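Local coordinates for cleavage and polyadenylation specificity factor 100 KD subunit (Methanosarcina mazei, PDB 2XR1), which is a dimeric two-zinc nuclease of the metallo-beta-lactamase superfamily that probably terminates archaeal transcription by cleaving nascent RNA where it leaves RNA polymerase, at residues Q182-A188 against F200-P205; Q401-K405 against G438-E442; N216-D220 against A541-I545. All coordinates share one frame; numbering follows the deposited sequence.

In the fold
Interactions 1 and 2 lie within the metallo-beta-lactamase and beta-CASP domains respectively, and interaction 3 joins the two, the Val217 side chain about 7 Å from a bound zinc ion. Residues 182-188 and 200-205 form a hairpin of the metallo-beta-lactamase domain, in one sheet with strand 208-211, which leads into the loop 216-220 of interaction 3. That loop meets 541-545 of the beta-CASP domain. Along the chain interaction 1 comes first, and interaction 2, 401-405 with 438-442, is nested inside the loop that interaction 3 closes. Centre to centre, interaction 3 is about 29 Å from interaction 1 and 32 Å from interaction 2; interactions 1 and 2 are 51 Å apart, on opposite sides of the chain's centre.

Interaction 1 of 3, residues Q182-A188 against F200-P205; sequences QWVRVTA and FLLSTP
Strands 185-188 and 200-203 run antiparallel, their axes 4.7 Å apart at an angle of 161°. Two hydrogen-bonded pairs hold them, each joined by two reciprocal N-H...O bonds, four in all: Arg185 with Ser203, where Arg185 N reaches Ser203 O at 3.0 Å, and Thr187 with Leu201, where Leu201 N reaches Thr187 O at 2.8 Å. Val186-Leu202 and Ala188-Phe200 are the non-hydrogen-bonded pairs. Beyond the regular ladder Trp183 lies against Pro205, whose CD stands 3.7 Å from the centroid of the six-membered ring, a CH-pi contact over the ring face. The indole gets there because its CG sits between the backbone N and the carbonyl carbon (chi1 44°). Ser203 OG lies in the ring plane at its edge, and also approaches Arg185 CG at 3.4 Å. On the opposite side of the sheet Val184 CG1 touches Leu202 CD1 at 3.5 Å, and farther along Ala188 CB meets Phe200 CE1 at 4.0 Å. Leu202 also packs on Phe341 and Ile343 of the second sheet. The guanidinium of Arg185 forms a salt bridge with Glu231 of the second subunit, and Tyr226 of that subunit meets the Trp183 ring with its plane nearly perpendicular. This is a beta hairpin of the metallo-beta-lactamase alpha-beta/beta-alpha sandwich, one side facing the sandwich interior and the other contributing to the dimer interface.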
ATOM      1  N   GLN B 182     -16.965  -2.285  -0.991  1.00 51.33           N
ATOM      2  CA  GLN B 182     -16.723  -1.058  -0.294  1.00 47.86           C
ATOM      3  C   GLN B 182     -15.626  -1.291   0.706  1.00 44.80           C
ATOM      4  O   GLN B 182     -15.595  -2.338   1.372  1.00 46.62           O
ATOM      5  CB  GLN B 182     -17.994  -0.444   0.320  1.00 48.52           C
ATOM      6  CG  GLN B 182     -19.031  -1.417   0.907  1.00 53.60           C
ATOM      7  CD  GLN B 182     -20.478  -0.873   0.828  1.00 57.31           C
ATOM      8  OE1 GLN B 182     -20.765   0.076   0.078  1.00 59.61           O
ATOM      9  NE2 GLN B 182     -21.384  -1.482   1.588  1.00 58.58           N
ATOM     10  N   TRP B 183     -14.672  -0.353   0.700  1.00 39.73           N
ATOM     11  CA  TRP B 183     -13.641  -0.231   1.696  1.00 35.69           C
ATOM     12  C   TRP B 183     -13.016   1.154   1.581  1.00 33.22           C
ATOM     13  O   TRP B 183     -13.212   1.867   0.581  1.00 32.99           O
ATOM     14  CB  TRP B 183     -12.581  -1.319   1.581  1.00 35.83           C
ATOM     15  CG  TRP B 183     -12.092  -1.635   0.229  1.00 32.70           C
ATOM     16  CD1 TRP B 183     -12.429  -2.704  -0.512  1.00 32.92           C
ATOM     17  CD2 TRP B 183     -11.111  -0.920  -0.526  1.00 27.07           C
ATOM     18  NE1 TRP B 183     -11.752  -2.701  -1.687  1.00 31.86           N
ATOM     19  CE2 TRP B 183     -10.942  -1.595  -1.722  1.00 29.70           C
ATOM     20  CE3 TRP B 183     -10.367   0.226  -0.301  1.00 26.44           C
ATOM     21  CZ2 TRP B 183     -10.074  -1.155  -2.697  1.00 29.04           C
ATOM     22  CZ3 TRP B 183      -9.537   0.676  -1.280  1.00 27.04           C
ATOM     23  CH2 TRP B 183      -9.374  -0.032  -2.454  1.00 27.87           C
ATOM     24  N   VAL B 184     -12.313   1.542   2.629  1.00 30.60           N
ATOM     25  CA  VAL B 184     -11.569   2.765   2.642  1.00 28.61           C
ATOM     26  C   VAL B 184     -10.229   2.473   3.326  1.00 28.19           C
ATOM     27  O   VAL B 184     -10.166   1.695   4.269  1.00 28.42           O
ATOM     28  CB  VAL B 184     -12.354   3.859   3.438  1.00 27.68           C
ATOM     29  CG1 VAL B 184     -11.730   5.216   3.261  1.00 23.72           C
ATOM     30  CG2 VAL B 184     -13.806   3.873   2.970  1.00 29.54           C
ATOM     31  N   ARG B 185      -9.160   3.079   2.833  1.00 27.30           N
ATOM     32  CA  ARG B 185      -7.869   2.965   3.465  1.00 26.63           C
ATOM     33  C   ARG B 185      -6.984   4.162   3.241  1.00 25.35           C
ATOM     34  O   ARG B 185      -7.181   4.909   2.341  1.00 25.12           O
ATOM     35  CB  ARG B 185      -7.200   1.707   3.033  1.00 28.03           C
ATOM     36  CG  ARG B 185      -7.180   1.506   1.577  1.00 28.72           C
ATOM     37  CD  ARG B 185      -6.700   0.110   1.268  1.00 30.64           C
ATOM     38  NE  ARG B 185      -6.277   0.088  -0.112  1.00 33.29           N
ATOM     39  CZ  ARG B 185      -5.276  -0.609  -0.607  1.00 35.23           C
ATOM     40  NH1 ARG B 185      -4.525  -1.398   0.148  1.00 38.70           N
ATOM     41  NH2 ARG B 185      -5.034  -0.498  -1.891  1.00 38.43           N
ATOM     42  N   VAL B 186      -6.013   4.344   4.109  1.00 25.83           N
ATOM     43  CA  VAL B 186      -5.040   5.426   4.011  1.00 25.43           C
ATOM     44  C   VAL B 186      -3.626   4.860   3.945  1.00 26.96           C
ATOM     45  O   VAL B 186      -3.253   4.088   4.838  1.00 27.41           O
ATOM     46  CB  VAL B 186      -5.060   6.234   5.271  1.00 24.72           C
ATOM     47  CG1 VAL B 186      -3.981   7.290   5.204  1.00 24.52           C
ATOM     48  CG2 VAL B 186      -6.449   6.802   5.524  1.00 25.03           C
ATOM     49  N   THR B 187      -2.865   5.210   2.897  1.00 28.16           N
ATOM     50  CA  THR B 187      -1.450   4.850   2.775  1.00 29.83           C
ATOM     51  C   THR B 187      -0.652   6.103   3.045  1.00 29.19           C
ATOM     52  O   THR B 187      -1.047   7.170   2.611  1.00 28.53           O
ATOM     53  CB  THR B 187      -1.068   4.327   1.366  1.00 31.61           C
ATOM     54  OG1 THR B 187      -1.874   3.207   1.005  1.00 33.06           O
ATOM     55  CG2 THR B 187       0.405   3.874   1.318  1.00 33.26           C
ATOM     56  N   ALA B 188       0.450   5.978   3.786  1.00 29.92           N
ATOM     57  CA  ALA B 188       1.309   7.130   4.109  1.00 29.41           C
ATOM     58  C   ALA B 188       2.510   7.145   3.168  1.00 30.90           C
ATOM     59  O   ALA B 188       3.180   6.116   2.987  1.00 32.55           O
ATOM     60  CB  ALA B 188       1.780   7.076   5.574  1.00 29.35           C
ATOM     61  N   PHE B 200      -0.284  11.829   1.808  1.00 26.54           N
ATOM     62  CA  PHE B 200      -1.103  10.706   2.228  1.00 26.38           C
ATOM     63  C   PHE B 200      -2.017  10.293   1.086  1.00 27.17           C
ATOM     64  O   PHE B 200      -2.469  11.106   0.268  1.00 26.61           O
ATOM     65  CB  PHE B 200      -1.936  11.100   3.458  1.00 25.41           C
ATOM     66  CG  PHE B 200      -1.121  11.318   4.676  1.00 26.30           C
ATOM     67  CD1 PHE B 200      -0.844  10.242   5.558  1.00 28.10           C
ATOM     68  CD2 PHE B 200      -0.568  12.545   4.936  1.00 25.93           C
ATOM     69  CE1 PHE B 200      -0.051  10.420   6.674  1.00 29.02           C
ATOM     70  CE2 PHE B 200       0.259  12.726   6.071  1.00 28.50           C
ATOM     71  CZ  PHE B 200       0.512  11.666   6.941  1.00 28.34           C
ATOM     72  N   LEU B 201      -2.331   9.019   1.010  1.00 28.42           N
ATOM     73  CA  LEU B 201      -3.267   8.575  -0.030  1.00 28.73           C
ATOM     74  C   LEU B 201      -4.496   8.049   0.652  1.00 27.94           C
ATOM     75  O   LEU B 201      -4.362   7.188   1.461  1.00 28.99           O
ATOM     76  CB  LEU B 201      -2.650   7.506  -0.891  1.00 29.97           C
ATOM     77  CG  LEU B 201      -3.475   7.181  -2.124  1.00 32.14           C
ATOM     78  CD1 LEU B 201      -3.322   8.292  -3.121  1.00 31.57           C
ATOM     79  CD2 LEU B 201      -3.085   5.720  -2.694  1.00 33.19           C
ATOM     80  N   LEU B 202      -5.667   8.609   0.359  1.00 26.91           N
ATOM     81  CA  LEU B 202      -6.947   8.080   0.820  1.00 26.59           C
ATOM     82  C   LEU B 202      -7.531   7.380  -0.375  1.00 27.33           C
ATOM     83  O   LEU B 202      -7.566   7.945  -1.439  1.00 27.60           O
ATOM     84  CB  LEU B 202      -7.859   9.214   1.264  1.00 25.69           C
ATOM     85  CG  LEU B 202      -9.343   8.973   1.499  1.00 27.64           C
ATOM     86  CD1 LEU B 202      -9.631   7.986   2.632  1.00 27.64           C
ATOM     87  CD2 LEU B 202      -9.959  10.367   1.769  1.00 25.90           C
ATOM     88  N   SER B 203      -7.971   6.140  -0.222  1.00 27.67           N
ATOM     89  CA  SER B 203      -8.391   5.401  -1.376  1.00 28.99           C
ATOM     90  C   SER B 203      -9.606   4.555  -1.078  1.00 29.94           C
ATOM     91  O   SER B 203      -9.853   4.154   0.081  1.00 29.39           O
ATOM     92  CB  SER B 203      -7.243   4.569  -1.973  1.00 30.08           C
ATOM     93  OG  SER B 203      -7.051   3.363  -1.258  1.00 32.92           O
ATOM     94  N   THR B 204     -10.388   4.344  -2.146  1.00 30.55           N
ATOM     95  CA  THR B 204     -11.559   3.501  -2.103  1.00 31.63           C
ATOM     96  C   THR B 204     -11.446   2.664  -3.347  1.00 33.26           C
ATOM     97  O   THR B 204     -10.484   2.782  -4.066  1.00 32.61           O
ATOM     98  CB  THR B 204     -12.873   4.330  -2.097  1.00 31.60           C
ATOM     99  OG1 THR B 204     -13.209   4.774  -3.433  1.00 32.51           O
ATOM    100  CG2 THR B 204     -12.726   5.484  -1.168  1.00 28.24           C
ATOM    101  N   PRO B 205     -12.415   1.794  -3.587  1.00 35.17           N
ATOM    102  CA  PRO B 205     -12.328   1.030  -4.822  1.00 37.49           C
ATOM    103  C   PRO B 205     -12.456   1.876  -6.081  1.00 38.33           C
ATOM    104  O   PRO B 205     -11.985   1.457  -7.153  1.00 39.78           O
ATOM    105  CB  PRO B 205     -13.491   0.027  -4.711  1.00 39.38           C
ATOM    106  CG  PRO B 205     -13.761  -0.105  -3.255  1.00 38.27           C
ATOM    107  CD  PRO B 205     -13.322   1.190  -2.596  1.00 35.41           C
TER

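Interaction 2 of 3, residues Q401-K405 against G438-E442; sequences QMVVK and GLIPE
The buried part of this junction is apolar: Val404 of helix 393-409 meets Ile440 of the loop 438-442. Val404 CG1, placed anti to the backbone N (chi1 171°), touches both branches of the isoleucine, 3.6 Å from Ile440 CG2 and 3.9 Å from Ile440 CD1. Ile440 also packs on Leu431 and Ser434 of helix 423-436, which places it between the two helices. At the outer margin Pro441 lies beside the helix backbone, with its CD 4.2 Å from Lys405 CA.

A second group of contacts sets apolar atoms against polar ones. One methyl of Leu439, CD2, comes obliquely against the end of the Gln401 amide, 3.3 Å from NE2 and 3.6 Å from OE1 of that glutamine. Gln401 is extended beyond CG, which carries the amide out from the helix to this methyl; its NE2 is hydrogen-bonded to Ser434 OG, a polar link between helices 393-409 and 423-436 that fixes the amide. Lys405 contributes the aliphatic part of its chain, and its CG passes 4.0 Å from Leu439 O.

The backbone hydrogen bonds stay within the separate elements. Lys405 N bonds to Gln401 O at 2.7 Å within helix 393-409. Helix 423-436 ends in a Schellman motif with Gly438, at positive phi, as its C-prime residue; Leu439 N returns to Ser434 O and Gly438 N to Ile435 O.

The loop belongs to a beta-alpha-beta crossover, from strand 414-417 through helix 423-436 to strand 445-448, in the parallel sheet of the beta-CASP domain; the crossover passes over strand 506-509, which lies between the two, and helix 393-409 packs against it.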
ATOM      1  N   GLN B 401       8.180  40.791  24.438  1.00 44.37           N
ATOM      2  CA  GLN B 401       8.359  42.216  24.573  1.00 46.89           C
ATOM      3  C   GLN B 401       9.575  42.479  25.408  1.00 48.47           C
ATOM      4  O   GLN B 401      10.354  43.344  25.089  1.00 49.62           O
ATOM      5  CB  GLN B 401       7.136  42.876  25.208  1.00 48.12           C
ATOM      6  CG  GLN B 401       5.948  42.897  24.273  1.00 48.28           C
ATOM      7  CD  GLN B 401       4.640  43.321  24.938  1.00 50.84           C
ATOM      8  OE1 GLN B 401       4.351  42.950  26.081  1.00 53.67           O
ATOM      9  NE2 GLN B 401       3.842  44.105  24.216  1.00 51.15           N
ATOM     10  N   MET B 402       9.750  41.701  26.460  1.00 48.74           N
ATOM     11  CA  MET B 402      10.880  41.872  27.344  1.00 50.63           C
ATOM     12  C   MET B 402      12.204  41.510  26.684  1.00 49.69           C
ATOM     13  O   MET B 402      13.200  42.212  26.863  1.00 51.34           O
ATOM     14  CB  MET B 402      10.674  41.080  28.636  1.00 51.50           C
ATOM     15  CG  MET B 402       9.610  41.736  29.554  1.00 55.92           C
ATOM     16  SD  MET B 402      10.144  43.361  30.217  1.00 65.95           S
ATOM     17  CE  MET B 402       8.654  43.939  31.047  1.00 67.72           C
ATOM     18  N   VAL B 403      12.233  40.438  25.908  1.00 47.11           N
ATOM     19  CA  VAL B 403      13.467  40.075  25.215  1.00 46.41           C
ATOM     20  C   VAL B 403      13.845  41.151  24.209  1.00 47.12           C
ATOM     21  O   VAL B 403      15.009  41.559  24.141  1.00 48.78           O
ATOM     22  CB  VAL B 403      13.347  38.753  24.518  1.00 44.32           C
ATOM     23  CG1 VAL B 403      14.498  38.546  23.582  1.00 43.32           C
ATOM     24  CG2 VAL B 403      13.254  37.642  25.557  1.00 43.84           C
ATOM     25  N   VAL B 404      12.868  41.633  23.452  1.00 45.77           N
ATOM     26  CA  VAL B 404      13.143  42.646  22.448  1.00 46.52           C
ATOM     27  C   VAL B 404      13.463  43.993  23.100  1.00 48.76           C
ATOM     28  O   VAL B 404      14.409  44.668  22.690  1.00 49.60           O
ATOM     29  CB  VAL B 404      12.007  42.755  21.420  1.00 45.14           C
ATOM     30  CG1 VAL B 404      12.222  43.952  20.538  1.00 47.07           C
ATOM     31  CG2 VAL B 404      11.959  41.488  20.559  1.00 42.66           C
ATOM     32  N   LYS B 405      12.727  44.340  24.152  1.00 49.67           N
ATOM     33  CA  LYS B 405      12.989  45.569  24.890  1.00 52.58           C
ATOM     34  C   LYS B 405      14.404  45.581  25.406  1.00 54.41           C
ATOM     35  O   LYS B 405      15.143  46.538  25.182  1.00 56.37           O
ATOM     36  CB  LYS B 405      12.055  45.713  26.074  1.00 53.14           C
ATOM     37  CG  LYS B 405      12.151  47.048  26.780  1.00 56.49           C
ATOM     38  CD  LYS B 405      11.757  46.871  28.232  1.00 59.25           C
ATOM     39  CE  LYS B 405      10.996  48.053  28.773  1.00 62.48           C
ATOM     40  NZ  LYS B 405      10.685  47.839  30.207  1.00 65.78           N
ATOM     41  N   GLY B 438       4.346  51.958  23.714  1.00 62.14           N
ATOM     42  CA  GLY B 438       5.611  52.366  24.337  1.00 63.42           C
ATOM     43  C   GLY B 438       6.204  51.314  25.273  1.00 62.07           C
ATOM     44  O   GLY B 438       6.738  51.644  26.329  1.00 64.07           O
ATOM     45  N   LEU B 439       6.119  50.056  24.859  1.00 58.96           N
ATOM     46  CA  LEU B 439       6.491  48.890  25.654  1.00 57.43           C
ATOM     47  C   LEU B 439       7.700  48.174  25.042  1.00 56.27           C
ATOM     48  O   LEU B 439       8.353  47.398  25.707  1.00 56.42           O
ATOM     49  CB  LEU B 439       5.294  47.950  25.693  1.00 55.48           C
ATOM     50  CG  LEU B 439       4.795  47.214  26.931  1.00 54.85           C
ATOM     51  CD1 LEU B 439       4.517  48.092  28.126  1.00 54.15           C
ATOM     52  CD2 LEU B 439       3.512  46.468  26.496  1.00 53.68           C
ATOM     53  N   ILE B 440       7.957  48.389  23.759  1.00 56.42           N
ATOM     54  CA  ILE B 440       9.273  48.175  23.135  1.00 56.61           C
ATOM     55  C   ILE B 440       9.614  49.568  22.620  1.00 58.94           C
ATOM     56  O   ILE B 440       8.698  50.357  22.400  1.00 60.67           O
ATOM     57  CB  ILE B 440       9.201  47.230  21.906  1.00 54.36           C
ATOM     58  CG1 ILE B 440       8.708  45.843  22.286  1.00 52.69           C
ATOM     59  CG2 ILE B 440      10.542  47.082  21.217  1.00 54.54           C
ATOM     60  CD1 ILE B 440       8.469  44.942  21.048  1.00 48.36           C
ATOM     61  N   PRO B 441      10.905  49.902  22.441  1.00 60.28           N
ATOM     62  CA  PRO B 441      11.220  51.266  21.935  1.00 62.28           C
ATOM     63  C   PRO B 441      10.972  51.427  20.439  1.00 61.59           C
ATOM     64  O   PRO B 441      11.102  50.464  19.694  1.00 59.18           O
ATOM     65  CB  PRO B 441      12.716  51.416  22.222  1.00 63.77           C
ATOM     66  CG  PRO B 441      13.022  50.365  23.247  1.00 63.58           C
ATOM     67  CD  PRO B 441      12.112  49.211  22.923  1.00 60.10           C
ATOM     68  N   GLU B 442      10.623  52.634  19.998  1.00 63.60           N
ATOM     69  CA  GLU B 442      10.362  52.854  18.571  1.00 63.63           C
ATOM     70  C   GLU B 442      11.668  52.629  17.800  1.00 63.10           C
ATOM     71  O   GLU B 442      12.665  53.321  18.005  1.00 65.48           O
ATOM     72  CB  GLU B 442       9.744  54.229  18.274  1.00 66.18           C
ATOM     73  CG  GLU B 442       8.715  54.708  19.331  1.00 69.27           C
ATOM     74  CD  GLU B 442       7.686  55.712  18.799  1.00 71.76           C
ATOM     75  OE1 GLU B 442       8.101  56.754  18.221  1.00 72.45           O
ATOM     76  OE2 GLU B 442       6.461  55.443  18.976  1.00 70.92           O
TER

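Interaction 3 of 3, residues N216-D220 against A541-I545; sequences NVGSD and ADGTI
Gly218 and Gly543 meet backbone to backbone, and the flat groups involved are peptides. The carbonyl oxygen of Gly543 stands over one face of the peptide joining Gly218 to Ser219, 3.6 Å from Gly218 C. Next to it Asp542 O receives a CA-H...O contact from Gly218 CA at 3.4 Å. With no side chain on either glycine, the two CA atoms lie only 4.3 Å apart. The other flat group, the amide of Asn216, is turned to its own loop: its ND2 donates almost straight to Asp220 O (3.1 Å, 175° at the hydrogen), with the acceptor in the amide plane, and so ties the ends of 216-220 together.

Side chains add a small apolar patch. Val217 CG1, anti to the backbone N (chi1 169°), touches Ala541 CB at 3.7 Å and lies near Thr544 CG2. On the other side of the glycines Ser219 OG comes to 3.8 Å from Gly543 CA. Residues 541-544 form a type II turn, with Gly543 supplying the positive phi of its third position. Ala541 O takes two bonds from Thr544, one from OG1 at 2.6 Å and one from N, and Thr544 OG1 also caps Arg547 N.

Val217 lies about 4 Å, side chain to side chain, from the zinc ligand Asp249. The loop 216-220 belongs to the metallo-beta-lactamase domain, between strands 208-211 and 240-242; its partner belongs to the beta-CASP domain, between strand 533-536 and helix 545-550, with Thr544 as the N-cap of that helix.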
ATOM      1  N   ASN B 216      10.801  17.958   2.133  1.00 38.82           N
ATOM      2  CA  ASN B 216      11.357  17.606   3.422  1.00 40.18           C
ATOM      3  C   ASN B 216      11.843  18.863   4.165  1.00 42.12           C
ATOM      4  O   ASN B 216      12.241  19.877   3.558  1.00 43.81           O
ATOM      5  CB  ASN B 216      12.529  16.605   3.297  1.00 42.51           C
ATOM      6  CG  ASN B 216      12.715  15.760   4.567  1.00 41.58           C
ATOM      7  OD1 ASN B 216      11.740  15.410   5.236  1.00 40.43           O
ATOM      8  ND2 ASN B 216      13.939  15.446   4.900  1.00 42.71           N
ATOM      9  N   VAL B 217      11.814  18.744   5.487  1.00 42.64           N
ATOM     10  CA  VAL B 217      12.338  19.712   6.438  1.00 43.90           C
ATOM     11  C   VAL B 217      13.320  18.907   7.249  1.00 45.59           C
ATOM     12  O   VAL B 217      12.926  17.908   7.845  1.00 44.64           O
ATOM     13  CB  VAL B 217      11.213  20.206   7.414  1.00 42.19           C
ATOM     14  CG1 VAL B 217      11.801  21.016   8.578  1.00 44.09           C
ATOM     15  CG2 VAL B 217      10.166  21.020   6.676  1.00 41.24           C
ATOM     16  N   GLY B 218      14.581  19.314   7.273  1.00 48.71           N
ATOM     17  CA  GLY B 218      15.612  18.591   8.038  1.00 51.23           C
ATOM     18  C   GLY B 218      16.984  18.630   7.391  1.00 55.05           C
ATOM     19  O   GLY B 218      17.297  19.570   6.633  1.00 56.33           O
ATOM     20  N   SER B 219      17.812  17.621   7.705  1.00 57.52           N
ATOM     21  CA  SER B 219      19.202  17.553   7.222  1.00 60.98           C
ATOM     22  C   SER B 219      19.265  17.526   5.699  1.00 61.63           C
ATOM     23  O   SER B 219      19.982  18.337   5.105  1.00 63.62           O
ATOM     24  CB  SER B 219      19.932  16.328   7.791  1.00 63.09           C
ATOM     25  OG  SER B 219      20.728  16.683   8.908  1.00 65.96           O
ATOM     26  N   ASP B 220      18.504  16.615   5.074  1.00 60.18           N
ATOM     27  CA  ASP B 220      18.528  16.465   3.612  1.00 60.75           C
ATOM     28  C   ASP B 220      17.292  17.049   2.962  1.00 58.15           C
ATOM     29  O   ASP B 220      16.195  16.526   3.144  1.00 54.75           O
ATOM     30  CB  ASP B 220      18.660  15.002   3.200  1.00 61.66           C
ATOM     31  CG  ASP B 220      18.894  14.845   1.698  1.00 63.61           C
ATOM     32  OD1 ASP B 220      18.166  15.455   0.896  1.00 62.53           O
ATOM     33  OD2 ASP B 220      19.825  14.110   1.310  1.00 69.02           O
ATOM     34  N   ALA B 541      12.778  21.959  13.761  1.00 40.54           N
ATOM     35  CA  ALA B 541      12.728  20.526  13.544  1.00 42.51           C
ATOM     36  C   ALA B 541      14.119  19.899  13.596  1.00 45.68           C
ATOM     37  O   ALA B 541      15.106  20.590  13.395  1.00 46.29           O
ATOM     38  CB  ALA B 541      12.097  20.240  12.218  1.00 42.81           C
ATOM     39  N   ASP B 542      14.169  18.596  13.868  1.00 47.64           N
ATOM     40  CA  ASP B 542      15.366  17.800  13.717  1.00 51.62           C
ATOM     41  C   ASP B 542      16.113  18.125  12.430  1.00 53.22           C
ATOM     42  O   ASP B 542      15.501  18.239  11.368  1.00 53.28           O
ATOM     43  CB  ASP B 542      14.997  16.315  13.634  1.00 54.18           C
ATOM     44  CG  ASP B 542      14.543  15.716  14.976  1.00 56.26           C
ATOM     45  OD1 ASP B 542      14.661  16.385  16.041  1.00 56.89           O
ATOM     46  OD2 ASP B 542      14.062  14.550  14.948  1.00 59.87           O
ATOM     47  N   GLY B 543      17.436  18.244  12.519  1.00 55.08           N
ATOM     48  CA  GLY B 543      18.290  18.385  11.344  1.00 57.05           C
ATOM     49  C   GLY B 543      18.433  19.803  10.844  1.00 55.33           C
ATOM     50  O   GLY B 543      19.180  20.061   9.917  1.00 57.91           O
ATOM     51  N   THR B 544      17.718  20.740  11.437  1.00 51.54           N
ATOM     52  CA  THR B 544      17.815  22.116  10.986  1.00 50.15           C
ATOM     53  C   THR B 544      18.937  22.855  11.692  1.00 51.17           C
ATOM     54  O   THR B 544      19.314  22.525  12.807  1.00 51.22           O
ATOM     55  CB  THR B 544      16.477  22.915  11.162  1.00 46.26           C
ATOM     56  OG1 THR B 544      16.031  22.900  12.517  1.00 42.73           O
ATOM     57  CG2 THR B 544      15.399  22.337  10.277  1.00 46.40           C
ATOM     58  N   ILE B 545      19.452  23.881  11.022  1.00 52.23           N
ATOM     59  CA  ILE B 545      20.455  24.750  11.606  1.00 53.25           C
ATOM     60  C   ILE B 545      19.865  25.339  12.871  1.00 50.30           C
ATOM     61  O   ILE B 545      20.482  25.275  13.913  1.00 51.54           O
ATOM     62  CB  ILE B 545      20.898  25.857  10.610  1.00 54.30           C
ATOM     63  CG1 ILE B 545      21.741  25.252   9.487  1.00 57.85           C
ATOM     64  CG2 ILE B 545      21.644  26.964  11.322  1.00 54.11           C
ATOM     65  CD1 ILE B 545      22.933  24.460   9.968  1.00 60.82           C
TER